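Long-range contacts in shikimate dehydrogenase (NADP(+)) (Thermotoga maritima, PDB 3U62), which probably catalyses the reversible NADPH-linked reduction of 3-dehydroshikimate to shikimate, the fourth of seven steps on the way to chorismate: residues K108-V113 against D134-N139; A167-N172 against N192-Y197; D188-L193 against R211-K216. All coordinates share one frame; numbering follows the deposited sequence.

All three contacts lie in the nucleotide-binding domain. Contacts 1 and 2 each pair parallel strands of one sheet and are largely buried; they touch, because strands 111-114 and 169-172 are neighbours there, with V112 O bonded to F171 N and K108 O to S169 OG. Contact 3 is only partly buried and farther from the centre of the chain. It shares N192 and L193 with contact 2 and joins the C-terminal ends of helices 187-190 and 205-213 and the turns that follow them. The chemistry follows the place: backbone bonds with a proline-tryptophan pair in contact 1, backbone bonds with an aromatic stack in contact 2, and methyl packing with bridging waters in contact 3.

Contact 1 (K108-V113 against D134-N139); sequences KEPVVV and DIWVVN. With SO4 (sulfate ion), chain E.
P110 packs the CB-CG edge of its ring on the indole of W136, the two side chains side by side and pointing the same way. CB of P110 sits over one face of the six-membered ring, 3.6 Å from its centroid and 13° off the ring normal, a CH-pi contact, while P110 CG reaches the far rim atom CH2 of W136 at 3.5 Å. W136 CG, anti to its own carbonyl carbon (chi1 -55°), is directed back toward the start of the strand, where P110 lies. The indole NE1 makes a weak bond to D134 OD1. An alanine at W136 would probably leave one side of the P110 ring without its partner and deprive D134 OD1 of that indole N-H.

E109 and D134 meet differently. OE2 of E109 takes the D134 backbone N-H at 2.8 Å, the donor standing 39° out of the carboxylate plane, and also accepts from K133 N. The V112 and V138 side chains cross, CG1 meeting CG2 at 3.8 Å, on the W136 side of the sheet, near L160. V113 and I135 lie side by side on the other, their CG2 methyls in contact, facing helix 118-129. Four backbone bonds, from V111 N to D134 O through V138 N to V113 O, join the parallel strands of this beta-alpha-beta unit of the Rossmann fold. N139, a predicted NADP(+)-binding residue, donates an ND2 hydrogen to O2 of a sulfate ion, probably from the crystallisation liquor, at 2.9 Å. A116 N, R140 N and T141 OG1 also hold this sulfate.

The contact is apolar on both sheet faces and polar at its ends: a carboxylate gripped by two backbone amides closes one, and an anion occupies the other, consistent with a place that receives a phosphate of the cofactor.

Contact 2 (A167-N172 against N192-Y197); sequences AKSLFN and NLSLVY
Y197 and F171 form an offset stack, with ring centroids 4.7 Å apart and planes inclined by 26°. CE2 of F171 stands over one face of the tyrosine ring, toward its CG rim atom at 3.4 Å, and Y197 CB in turn lies over one face of the phenylalanine ring. With Y197 CG anti to its backbone N (chi1 -167°) and F171 CG beside its own (chi1 -73°), the paired residues start from the same sheet face yet their side chains cross. The phenol OH of Y197 is hydrogen-bonded to S101, and L195 CD2 touches CZ of F171 at 3.8 Å.

On the opposite face L170 is met by L193, which lies in the loop leading into strand 195-198. L193 CD1 rests on L170 CB at 3.8 Å, while its other methyl, CD2, lies 3.5 Å from A167 O. L206 of helix 205-213 packs on L170 from the same face.

Before the paired strands begin, K168 O accepts from S194 N at 2.7 Å and more weakly from L195 N. A water joins S169 OG to S194 OG, and S169 OG is also hydrogen-bonded to K108 O. Regular parallel bonding then runs from L170 N to L195 O and on to N172 N and Y197 O. Strand 169-172, helix 187-190 and strand 195-198 make up a beta-alpha-beta unit in the parallel sheet of the Rossmann-type domain, with Y197 close to V199 and G221, both predicted to bind NADP(+).

Contact 3 (D188-L193 against R211-K216); sequences DSLKNL and RKLGVK
With L213 CG anti to its carbonyl carbon (chi1 -61°) and CD1 anti to CA (chi2 167°), the leucine reaches across to lay CD1 against L190 CB at 3.7 Å. V215, whose CG1 is anti to the backbone N (chi1 172°), sets its two methyls against carbonyl oxygens of the facing turn: CG1 lies 3.5 Å from L193 O and CG2 lies 3.7 Å from L190 O. That second oxygen is already engaged, since it accepts from L193 N within the type I beta turn from L190 to L193.

The facing chain leaves its helix through a Schellman motif, G214, with its positive phi, turning the backbone so that V215 can follow L213 to the contact. The two segments carry the chain out of helices 187-190 and 205-213 of the Rossmann-type domain, ahead of strands 195-198 and 217-219.

No direct hydrogen bond joins the two segments; two waters do so instead. One donates to both K191 O and L213 O, each at 2.7 Å, and the other donates to L193 O while accepting from K216 N. Toward the interior L190 packs on L170 of strand 169-172, and L193 on V164 of helix 160-165. On the outer side K191 NZ reaches back to D188 OD2 in a long, weak salt bridge at 3.4 Å, and D188 OD2 has a second partner in K165.

Contact 1 (K108-V113 against D134-N139)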
ATOM      1  N   LYS A 108      17.805  -5.883   3.761  1.00 11.79           N
ATOM      2  CA  LYS A 108      19.174  -5.395   3.627  1.00 11.83           C
ATOM      3  C   LYS A 108      19.207  -3.957   3.113  1.00 11.24           C
ATOM      4  O   LYS A 108      18.366  -3.553   2.305  1.00 10.85           O
ATOM      5  CB  LYS A 108      19.993  -6.323   2.726  1.00 12.38           C
ATOM      6  CG  LYS A 108      20.225  -7.711   3.311  1.00 14.94           C
ATOM      7  CD  LYS A 108      21.080  -8.570   2.393  1.00 20.89           C
ATOM      8  CE  LYS A 108      21.271  -9.963   2.966  1.00 25.20           C
ATOM      9  NZ  LYS A 108      21.965 -10.870   2.000  1.00 31.74           N
ATOM     10  N   GLU A 109      20.189  -3.198   3.591  1.00 12.04           N
ATOM     11  CA  GLU A 109      20.309  -1.771   3.298  1.00 11.56           C
ATOM     12  C   GLU A 109      21.538  -1.478   2.443  1.00 11.35           C
ATOM     13  O   GLU A 109      22.487  -2.266   2.444  1.00 12.87           O
ATOM     14  CB  GLU A 109      20.402  -0.979   4.599  1.00 14.41           C
ATOM     15  CG  GLU A 109      19.180  -1.093   5.484  1.00 16.41           C
ATOM     16  CD  GLU A 109      19.386  -0.447   6.837  1.00 14.70           C
ATOM     17  OE1 GLU A 109      19.062  -1.093   7.856  1.00 16.07           O
ATOM     18  OE2 GLU A 109      19.873   0.704   6.891  1.00 15.59           O
ATOM     19  N   PRO A 110      21.541  -0.340   1.717  1.00 10.02           N
ATOM     20  CA  PRO A 110      20.508   0.703   1.626  1.00  9.52           C
ATOM     21  C   PRO A 110      19.223   0.239   0.950  1.00  8.46           C
ATOM     22  O   PRO A 110      19.240  -0.696   0.145  1.00  9.01           O
ATOM     23  CB  PRO A 110      21.179   1.783   0.770  1.00 10.39           C
ATOM     24  CG  PRO A 110      22.639   1.528   0.916  1.00 11.60           C
ATOM     25  CD  PRO A 110      22.752   0.047   0.973  1.00 11.57           C
ATOM     26  N   VAL A 111      18.124   0.907   1.287  1.00  8.13           N
ATOM     27  CA  VAL A 111      16.815   0.605   0.723  1.00  7.71           C
ATOM     28  C   VAL A 111      16.342   1.773  -0.138  1.00  7.05           C
ATOM     29  O   VAL A 111      16.325   2.920   0.316  1.00  8.02           O
ATOM     30  CB  VAL A 111      15.772   0.327   1.834  1.00  7.71           C
ATOM     31  CG1 VAL A 111      14.419  -0.014   1.231  1.00  9.89           C
ATOM     32  CG2 VAL A 111      16.242  -0.801   2.745  1.00  9.38           C
ATOM     33  N   VAL A 112      15.969   1.476  -1.381  1.00  7.67           N
ATOM     34  CA  VAL A 112      15.389   2.475  -2.276  1.00  7.78           C
ATOM     35  C   VAL A 112      13.866   2.327  -2.284  1.00  7.54           C
ATOM     36  O   VAL A 112      13.338   1.226  -2.465  1.00  8.04           O
ATOM     37  CB  VAL A 112      15.949   2.359  -3.723  1.00  8.21           C
ATOM     38  CG1 VAL A 112      15.237   3.323  -4.667  1.00  7.82           C
ATOM     39  CG2 VAL A 112      17.443   2.639  -3.737  1.00  8.96           C
ATOM     40  N   VAL A 113      13.178   3.445  -2.073  1.00  6.94           N
ATOM     41  CA  VAL A 113      11.722   3.500  -2.139  1.00  7.19           C
ATOM     42  C   VAL A 113      11.329   4.399  -3.309  1.00  6.79           C
ATOM     43  O   VAL A 113      11.665   5.585  -3.327  1.00  7.35           O
ATOM     44  CB  VAL A 113      11.111   4.037  -0.817  1.00  6.50           C
ATOM     45  CG1 VAL A 113       9.594   4.153  -0.924  1.00  9.14           C
ATOM     46  CG2 VAL A 113      11.492   3.144   0.358  1.00  7.70           C
ATOM     47  N   ASP A 134      19.080   3.370   6.443  1.00 11.08           N
ATOM     48  CA  ASP A 134      19.504   3.993   5.195  1.00 11.62           C
ATOM     49  C   ASP A 134      18.422   3.855   4.127  1.00 10.16           C
ATOM     50  O   ASP A 134      18.365   2.852   3.407  1.00 10.54           O
ATOM     51  CB  ASP A 134      20.821   3.367   4.725  1.00 12.87           C
ATOM     52  CG  ASP A 134      21.682   4.326   3.919  1.00 18.17           C
ATOM     53  OD1 ASP A 134      21.248   5.471   3.662  1.00 20.36           O
ATOM     54  OD2 ASP A 134      22.803   3.930   3.539  1.00 21.14           O
ATOM     55  N   ILE A 135      17.561   4.867   4.040  1.00  8.36           N
ATOM     56  CA  ILE A 135      16.434   4.853   3.111  1.00  8.47           C
ATOM     57  C   ILE A 135      16.558   5.987   2.097  1.00  8.64           C
ATOM     58  O   ILE A 135      16.681   7.159   2.467  1.00 10.07           O
ATOM     59  CB  ILE A 135      15.069   4.934   3.850  1.00  8.77           C
ATOM     60  CG1 ILE A 135      14.946   3.804   4.879  1.00  9.17           C
ATOM     61  CG2 ILE A 135      13.906   4.872   2.851  1.00  9.93           C
ATOM     62  CD1 ILE A 135      13.884   4.030   5.946  1.00 10.73           C
ATOM     63  N   TRP A 136      16.531   5.619   0.819  1.00  8.74           N
ATOM     64  CA  TRP A 136      16.633   6.573  -0.276  1.00  8.08           C
ATOM     65  C   TRP A 136      15.335   6.593  -1.068  1.00  7.63           C
ATOM     66  O   TRP A 136      14.957   5.595  -1.687  1.00  9.04           O
ATOM     67  CB  TRP A 136      17.796   6.217  -1.208  1.00  9.27           C
ATOM     68  CG  TRP A 136      19.136   6.083  -0.537  1.00  9.03           C
ATOM     69  CD1 TRP A 136      19.529   6.652   0.645  1.00 11.24           C
ATOM     70  CD2 TRP A 136      20.273   5.362  -1.029  1.00  9.17           C
ATOM     71  NE1 TRP A 136      20.828   6.312   0.927  1.00 12.03           N
ATOM     72  CE2 TRP A 136      21.312   5.524  -0.084  1.00 10.56           C
ATOM     73  CE3 TRP A 136      20.512   4.588  -2.174  1.00 11.11           C
ATOM     74  CZ2 TRP A 136      22.573   4.943  -0.251  1.00 11.33           C
ATOM     75  CZ3 TRP A 136      21.767   4.009  -2.338  1.00 12.72           C
ATOM     76  CH2 TRP A 136      22.781   4.192  -1.380  1.00 12.10           C
ATOM     77  N   VAL A 137      14.654   7.731  -1.037  1.00  7.29           N
ATOM     78  CA  VAL A 137      13.419   7.909  -1.786  1.00  6.81           C
ATOM     79  C   VAL A 137      13.737   8.456  -3.174  1.00  7.93           C
ATOM     80  O   VAL A 137      14.495   9.417  -3.315  1.00  9.51           O
ATOM     81  CB  VAL A 137      12.430   8.844  -1.044  1.00  7.98           C
ATOM     82  CG1 VAL A 137      11.208   9.154  -1.903  1.00 10.39           C
ATOM     83  CG2 VAL A 137      12.002   8.226   0.277  1.00 10.89           C
ATOM     84  N   VAL A 138      13.168   7.820  -4.193  1.00  7.32           N
ATOM     85  CA  VAL A 138      13.281   8.286  -5.569  1.00  7.95           C
ATOM     86  C   VAL A 138      11.869   8.558  -6.072  1.00  8.35           C
ATOM     87  O   VAL A 138      11.065   7.632  -6.202  1.00  8.88           O
ATOM     88  CB  VAL A 138      13.985   7.242  -6.470  1.00  9.32           C
ATOM     89  CG1 VAL A 138      14.097   7.746  -7.899  1.00 11.18           C
ATOM     90  CG2 VAL A 138      15.362   6.906  -5.924  1.00 10.73           C
ATOM     91  N   ASN A 139      11.558   9.823  -6.336  1.00  9.14           N
ATOM     92  CA  ASN A 139      10.199  10.183  -6.738  1.00  9.13           C
ATOM     93  C   ASN A 139      10.115  11.175  -7.901  1.00  9.50           C
ATOM     94  O   ASN A 139      11.134  11.671  -8.390  1.00 10.90           O
ATOM     95  CB  ASN A 139       9.379  10.658  -5.530  1.00 10.03           C
ATOM     96  CG  ASN A 139       9.610  12.120  -5.198  1.00 11.20           C
ATOM     97  OD1 ASN A 139      10.745  12.565  -5.020  1.00 13.50           O
ATOM     98  ND2 ASN A 139       8.522  12.878  -5.105  1.00 10.06           N
TER
HETATM   99  S   SO4 E 503       5.668  10.491  -6.878  1.00 11.97           S
HETATM  100  O1  SO4 E 503       4.595  10.724  -7.841  1.00 17.79           O
HETATM  101  O2  SO4 E 503       6.198  11.775  -6.420  1.00 17.66           O
HETATM  102  O3  SO4 E 503       6.738   9.730  -7.516  1.00 12.01           O
HETATM  103  O4  SO4 E 503       5.149   9.737  -5.740  1.00 17.78           O

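Contact 2 (A167-N172 against N192-Y197)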
ATOM      1  N   ALA A 167      22.348   0.069  -3.829  1.00 11.00           N
ATOM      2  CA  ALA A 167      21.389  -0.391  -2.825  1.00  9.68           C
ATOM      3  C   ALA A 167      21.277  -1.912  -2.765  1.00 10.20           C
ATOM      4  O   ALA A 167      21.790  -2.619  -3.636  1.00 10.94           O
ATOM      5  CB  ALA A 167      20.026   0.231  -3.082  1.00 10.44           C
ATOM      6  N   LYS A 168      20.596  -2.404  -1.730  1.00  8.97           N
ATOM      7  CA  LYS A 168      20.378  -3.839  -1.554  1.00  8.93           C
ATOM      8  C   LYS A 168      18.901  -4.233  -1.603  1.00  8.36           C
ATOM      9  O   LYS A 168      18.578  -5.395  -1.855  1.00  8.43           O
ATOM     10  CB  LYS A 168      21.021  -4.333  -0.254  1.00 10.73           C
ATOM     11  CG  LYS A 168      22.542  -4.319  -0.276  1.00 14.62           C
ATOM     12  CD  LYS A 168      23.124  -5.163   0.843  1.00 15.55           C
ATOM     13  CE  LYS A 168      24.643  -5.120   0.827  1.00 22.58           C
ATOM     14  NZ  LYS A 168      25.235  -6.083   1.801  1.00 25.49           N
ATOM     15  N   SER A 169      18.012  -3.271  -1.365  1.00  7.77           N
ATOM     16  CA  SER A 169      16.570  -3.507  -1.462  1.00  7.74           C
ATOM     17  C   SER A 169      15.878  -2.409  -2.259  1.00  7.24           C
ATOM     18  O   SER A 169      16.251  -1.237  -2.174  1.00  9.14           O
ATOM     19  CB  SER A 169      15.939  -3.616  -0.072  1.00  8.58           C
ATOM     20  OG  SER A 169      16.502  -4.690   0.664  1.00  8.70           O
ATOM     21  N   LEU A 170      14.866  -2.802  -3.031  1.00  7.93           N
ATOM     22  CA  LEU A 170      14.082  -1.869  -3.835  1.00  7.41           C
ATOM     23  C   LEU A 170      12.584  -2.076  -3.618  1.00  7.21           C
ATOM     24  O   LEU A 170      12.080  -3.197  -3.720  1.00  7.49           O
ATOM     25  CB  LEU A 170      14.425  -2.019  -5.323  1.00  8.34           C
ATOM     26  CG  LEU A 170      13.618  -1.220  -6.354  1.00  8.97           C
ATOM     27  CD1 LEU A 170      13.886   0.273  -6.232  1.00  9.13           C
ATOM     28  CD2 LEU A 170      13.922  -1.699  -7.760  1.00  9.21           C
ATOM     29  N   PHE A 171      11.887  -0.981  -3.317  1.00  6.82           N
ATOM     30  CA  PHE A 171      10.436  -0.974  -3.168  1.00  6.69           C
ATOM     31  C   PHE A 171       9.822  -0.057  -4.219  1.00  8.00           C
ATOM     32  O   PHE A 171      10.147   1.135  -4.264  1.00  9.66           O
ATOM     33  CB  PHE A 171      10.031  -0.450  -1.782  1.00  7.52           C
ATOM     34  CG  PHE A 171      10.290  -1.408  -0.648  1.00  7.37           C
ATOM     35  CD1 PHE A 171      11.584  -1.644  -0.195  1.00  8.99           C
ATOM     36  CD2 PHE A 171       9.232  -2.044  -0.005  1.00  8.92           C
ATOM     37  CE1 PHE A 171      11.826  -2.520   0.862  1.00 10.21           C
ATOM     38  CE2 PHE A 171       9.465  -2.922   1.055  1.00  8.03           C
ATOM     39  CZ  PHE A 171      10.764  -3.159   1.487  1.00  9.11           C
ATOM     40  N   ASN A 172       8.948  -0.596  -5.067  1.00  8.08           N
ATOM     41  CA  ASN A 172       8.086   0.260  -5.875  1.00  7.50           C
ATOM     42  C   ASN A 172       6.778   0.500  -5.143  1.00  7.74           C
ATOM     43  O   ASN A 172       6.084  -0.452  -4.776  1.00  9.36           O
ATOM     44  CB  ASN A 172       7.793  -0.324  -7.258  1.00  8.36           C
ATOM     45  CG  ASN A 172       6.735   0.479  -8.010  1.00  9.14           C
ATOM     46  OD1 ASN A 172       5.689  -0.045  -8.394  1.00 13.82           O
ATOM     47  ND2 ASN A 172       6.995   1.771  -8.201  1.00  7.05           N
ATOM     48  N   ASN A 192      22.011  -7.453  -8.310  1.00 16.08           N
ATOM     49  CA  ASN A 192      22.605  -7.754  -7.012  1.00 17.65           C
ATOM     50  C   ASN A 192      21.773  -7.299  -5.817  1.00 16.22           C
ATOM     51  O   ASN A 192      22.242  -7.358  -4.676  1.00 16.53           O
ATOM     52  CB  ASN A 192      24.019  -7.178  -6.926  1.00 19.41           C
ATOM     53  CG  ASN A 192      25.014  -7.954  -7.771  1.00 20.23           C
ATOM     54  OD1 ASN A 192      24.829  -9.140  -8.052  1.00 20.54           O
ATOM     55  ND2 ASN A 192      26.087  -7.284  -8.174  1.00 22.32           N
ATOM     56  N   LEU A 193      20.548  -6.850  -6.074  1.00 12.26           N
ATOM     57  CA  LEU A 193      19.604  -6.589  -4.994  1.00 10.63           C
ATOM     58  C   LEU A 193      19.246  -7.906  -4.313  1.00 10.54           C
ATOM     59  O   LEU A 193      19.218  -8.960  -4.957  1.00 11.51           O
ATOM     60  CB  LEU A 193      18.332  -5.919  -5.520  1.00 10.66           C
ATOM     61  CG  LEU A 193      18.419  -4.509  -6.116  1.00 10.16           C
ATOM     62  CD1 LEU A 193      17.125  -4.167  -6.830  1.00  9.16           C
ATOM     63  CD2 LEU A 193      18.739  -3.457  -5.058  1.00 11.34           C
ATOM     64  N   SER A 194      18.978  -7.843  -3.013  1.00  8.61           N
ATOM     65  CA  SER A 194      18.509  -9.011  -2.273  1.00  8.62           C
ATOM     66  C   SER A 194      16.986  -9.025  -2.142  1.00  7.57           C
ATOM     67  O   SER A 194      16.392 -10.071  -1.872  1.00  8.44           O
ATOM     68  CB  SER A 194      19.170  -9.088  -0.894  1.00 12.11           C
ATOM     69  OG  SER A 194      18.880  -7.926  -0.119  1.00 19.75           O
ATOM     70  N   LEU A 195      16.364  -7.863  -2.334  1.00  7.69           N
ATOM     71  CA  LEU A 195      14.910  -7.741  -2.275  1.00  7.02           C
ATOM     72  C   LEU A 195      14.366  -6.795  -3.339  1.00  6.70           C
ATOM     73  O   LEU A 195      14.820  -5.656  -3.465  1.00  7.18           O
ATOM     74  CB  LEU A 195      14.457  -7.279  -0.881  1.00  7.87           C
ATOM     75  CG  LEU A 195      12.979  -6.910  -0.664  1.00  7.38           C
ATOM     76  CD1 LEU A 195      12.066  -8.128  -0.756  1.00  8.64           C
ATOM     77  CD2 LEU A 195      12.795  -6.206   0.671  1.00  9.03           C
ATOM     78  N   VAL A 196      13.402  -7.290  -4.110  1.00  6.35           N
ATOM     79  CA  VAL A 196      12.589  -6.451  -4.985  1.00  6.74           C
ATOM     80  C   VAL A 196      11.141  -6.579  -4.521  1.00  7.09           C
ATOM     81  O   VAL A 196      10.567  -7.673  -4.521  1.00  7.42           O
ATOM     82  CB  VAL A 196      12.736  -6.836  -6.479  1.00  7.55           C
ATOM     83  CG1 VAL A 196      11.689  -6.124  -7.335  1.00  7.92           C
ATOM     84  CG2 VAL A 196      14.141  -6.512  -6.980  1.00  8.46           C
ATOM     85  N   TYR A 197      10.570  -5.452  -4.111  1.00  6.95           N
ATOM     86  CA  TYR A 197       9.241  -5.410  -3.523  1.00  7.22           C
ATOM     87  C   TYR A 197       8.380  -4.455  -4.336  1.00  8.20           C
ATOM     88  O   TYR A 197       8.768  -3.310  -4.577  1.00  8.98           O
ATOM     89  CB  TYR A 197       9.351  -4.941  -2.069  1.00  7.83           C
ATOM     90  CG  TYR A 197       8.114  -5.118  -1.207  1.00  8.10           C
ATOM     91  CD1 TYR A 197       8.095  -6.054  -0.171  1.00  8.82           C
ATOM     92  CD2 TYR A 197       6.981  -4.325  -1.397  1.00  8.65           C
ATOM     93  CE1 TYR A 197       6.971  -6.211   0.638  1.00  7.88           C
ATOM     94  CE2 TYR A 197       5.854  -4.475  -0.596  1.00  8.04           C
ATOM     95  CZ  TYR A 197       5.856  -5.418   0.418  1.00  7.64           C
ATOM     96  OH  TYR A 197       4.741  -5.567   1.210  1.00  8.22           O
TER
HETATM   97  O   HOH W   1      16.865  -7.178   1.575  1.00 11.27           O

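Contact 3 (D188-L193 against R211-K216)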
ATOM      1  N   ASP A 188      21.832  -4.443 -14.666  1.00 10.10           N
ATOM      2  CA  ASP A 188      23.057  -4.306 -13.878  1.00 10.46           C
ATOM      3  C   ASP A 188      22.784  -3.779 -12.467  1.00 10.56           C
ATOM      4  O   ASP A 188      23.383  -4.250 -11.499  1.00 11.54           O
ATOM      5  CB  ASP A 188      24.055  -3.392 -14.597  1.00 12.66           C
ATOM      6  CG  ASP A 188      25.350  -3.209 -13.822  1.00 12.52           C
ATOM      7  OD1 ASP A 188      25.664  -2.056 -13.454  1.00 15.72           O
ATOM      8  OD2 ASP A 188      26.051  -4.214 -13.574  1.00 15.83           O
ATOM      9  N   SER A 189      21.885  -2.803 -12.361  1.00 10.39           N
ATOM     10  CA  SER A 189      21.522  -2.219 -11.071  1.00 10.04           C
ATOM     11  C   SER A 189      20.634  -3.146 -10.238  1.00  9.56           C
ATOM     12  O   SER A 189      20.763  -3.198  -9.012  1.00 11.49           O
ATOM     13  CB  SER A 189      20.839  -0.863 -11.265  1.00 10.19           C
ATOM     14  OG  SER A 189      21.708   0.060 -11.910  1.00 10.74           O
ATOM     15  N   LEU A 190      19.746  -3.878 -10.910  1.00  8.74           N
ATOM     16  CA  LEU A 190      18.813  -4.781 -10.236  1.00  8.93           C
ATOM     17  C   LEU A 190      19.448  -6.089  -9.773  1.00 11.78           C
ATOM     18  O   LEU A 190      19.066  -6.625  -8.730  1.00 11.44           O
ATOM     19  CB  LEU A 190      17.625  -5.110 -11.148  1.00  9.61           C
ATOM     20  CG  LEU A 190      16.607  -4.022 -11.502  1.00 10.72           C
ATOM     21  CD1 LEU A 190      15.733  -4.480 -12.659  1.00 13.12           C
ATOM     22  CD2 LEU A 190      15.747  -3.653 -10.301  1.00 12.50           C
ATOM     23  N   LYS A 191      20.408  -6.594 -10.545  1.00 12.53           N
ATOM     24  CA  LYS A 191      20.886  -7.980 -10.406  1.00 15.36           C
ATOM     25  C   LYS A 191      21.365  -8.380  -9.012  1.00 17.24           C
ATOM     26  O   LYS A 191      21.147  -9.515  -8.584  1.00 19.53           O
ATOM     27  CB  LYS A 191      21.967  -8.300 -11.451  1.00 17.10           C
ATOM     28  CG  LYS A 191      23.296  -7.580 -11.237  1.00 16.09           C
ATOM     29  CD  LYS A 191      24.308  -7.927 -12.312  1.00 21.49           C
ATOM     30  CE  LYS A 191      25.643  -7.251 -12.032  1.00 23.08           C
ATOM     31  NZ  LYS A 191      26.633  -7.491 -13.122  1.00 26.41           N
ATOM     32  N   ASN A 192      22.011  -7.453  -8.310  1.00 16.08           N
ATOM     33  CA  ASN A 192      22.605  -7.754  -7.012  1.00 17.65           C
ATOM     34  C   ASN A 192      21.773  -7.299  -5.817  1.00 16.22           C
ATOM     35  O   ASN A 192      22.242  -7.358  -4.676  1.00 16.53           O
ATOM     36  CB  ASN A 192      24.019  -7.178  -6.926  1.00 19.41           C
ATOM     37  CG  ASN A 192      25.014  -7.954  -7.771  1.00 20.23           C
ATOM     38  OD1 ASN A 192      24.829  -9.140  -8.052  1.00 20.54           O
ATOM     39  ND2 ASN A 192      26.087  -7.284  -8.174  1.00 22.32           N
ATOM     40  N   LEU A 193      20.548  -6.850  -6.074  1.00 12.26           N
ATOM     41  CA  LEU A 193      19.604  -6.589  -4.994  1.00 10.63           C
ATOM     42  C   LEU A 193      19.246  -7.906  -4.313  1.00 10.54           C
ATOM     43  O   LEU A 193      19.218  -8.960  -4.957  1.00 11.51           O
ATOM     44  CB  LEU A 193      18.332  -5.919  -5.520  1.00 10.66           C
ATOM     45  CG  LEU A 193      18.419  -4.509  -6.116  1.00 10.16           C
ATOM     46  CD1 LEU A 193      17.125  -4.167  -6.830  1.00  9.16           C
ATOM     47  CD2 LEU A 193      18.739  -3.457  -5.058  1.00 11.34           C
ATOM     48  N   ARG A 211      12.882 -11.664 -11.320  1.00 11.69           N
ATOM     49  CA  ARG A 211      12.878 -13.124 -11.413  1.00 13.80           C
ATOM     50  C   ARG A 211      13.897 -13.630 -12.424  1.00 14.06           C
ATOM     51  O   ARG A 211      14.607 -14.601 -12.156  1.00 14.33           O
ATOM     52  CB  ARG A 211      11.485 -13.643 -11.767  1.00 13.72           C
ATOM     53  CG  ARG A 211      10.517 -13.633 -10.606  1.00 17.26           C
ATOM     54  CD  ARG A 211       9.116 -13.951 -11.064  1.00 21.61           C
ATOM     55  NE  ARG A 211       8.139 -13.704 -10.009  1.00 24.18           N
ATOM     56  CZ  ARG A 211       6.837 -13.533 -10.218  1.00 25.65           C
ATOM     57  NH1 ARG A 211       6.340 -13.573 -11.451  1.00 27.55           N
ATOM     58  NH2 ARG A 211       6.026 -13.314  -9.193  1.00 26.50           N
ATOM     59  N   LYS A 212      13.959 -12.969 -13.578  1.00 14.67           N
ATOM     60  CA  LYS A 212      14.939 -13.298 -14.612  1.00 16.63           C
ATOM     61  C   LYS A 212      16.373 -13.200 -14.090  1.00 15.17           C
ATOM     62  O   LYS A 212      17.244 -13.964 -14.514  1.00 13.97           O
ATOM     63  CB  LYS A 212      14.768 -12.391 -15.834  1.00 18.05           C
ATOM     64  CG  LYS A 212      13.557 -12.716 -16.693  1.00 28.21           C
ATOM     65  CD  LYS A 212      13.528 -11.864 -17.951  1.00 29.10           C
ATOM     66  CE  LYS A 212      12.292 -12.158 -18.784  1.00 33.79           C
ATOM     67  NZ  LYS A 212      12.165 -11.228 -19.941  1.00 37.46           N
ATOM     68  N   LEU A 213      16.605 -12.268 -13.168  1.00 11.38           N
ATOM     69  CA  LEU A 213      17.950 -11.997 -12.654  1.00 10.60           C
ATOM     70  C   LEU A 213      18.293 -12.772 -11.377  1.00  9.99           C
ATOM     71  O   LEU A 213      19.435 -12.738 -10.911  1.00 13.33           O
ATOM     72  CB  LEU A 213      18.149 -10.490 -12.445  1.00 11.95           C
ATOM     73  CG  LEU A 213      18.020  -9.599 -13.689  1.00 11.85           C
ATOM     74  CD1 LEU A 213      17.918  -8.133 -13.291  1.00 13.14           C
ATOM     75  CD2 LEU A 213      19.173  -9.815 -14.666  1.00 12.41           C
ATOM     76  N   GLY A 214      17.304 -13.468 -10.820  1.00  8.58           N
ATOM     77  CA  GLY A 214      17.517 -14.331  -9.661  1.00  9.32           C
ATOM     78  C   GLY A 214      17.646 -13.613  -8.330  1.00  9.12           C
ATOM     79  O   GLY A 214      18.373 -14.074  -7.444  1.00  9.55           O
ATOM     80  N   VAL A 215      16.948 -12.486  -8.192  1.00  8.42           N
ATOM     81  CA  VAL A 215      16.906 -11.743  -6.932  1.00  8.61           C
ATOM     82  C   VAL A 215      16.325 -12.646  -5.840  1.00  7.17           C
ATOM     83  O   VAL A 215      15.286 -13.279  -6.045  1.00  8.54           O
ATOM     84  CB  VAL A 215      16.089 -10.429  -7.071  1.00  8.86           C
ATOM     85  CG1 VAL A 215      15.876  -9.759  -5.718  1.00 10.99           C
ATOM     86  CG2 VAL A 215      16.780  -9.472  -8.029  1.00  9.31           C
ATOM     87  N   LYS A 216      17.010 -12.708  -4.698  1.00  7.53           N
ATOM     88  CA  LYS A 216      16.659 -13.621  -3.604  1.00  8.43           C
ATOM     89  C   LYS A 216      15.177 -13.572  -3.229  1.00  8.36           C
ATOM     90  O   LYS A 216      14.475 -14.584  -3.322  1.00  7.61           O
ATOM     91  CB  LYS A 216      17.533 -13.343  -2.376  1.00 10.14           C
ATOM     92  CG  LYS A 216      17.342 -14.327  -1.229  1.00 13.66           C
ATOM     93  CD  LYS A 216      18.243 -13.978  -0.059  1.00 18.11           C
ATOM     94  CE  LYS A 216      18.169 -15.029   1.034  1.00 23.47           C
ATOM     95  NZ  LYS A 216      19.100 -14.724   2.161  1.00 29.76           N
TER
HETATM   96  O   HOH W   2      20.891 -12.240  -8.644  1.00 32.45           O
HETATM   97  O   HOH W   3      19.619 -11.604  -4.330  1.00 14.67           O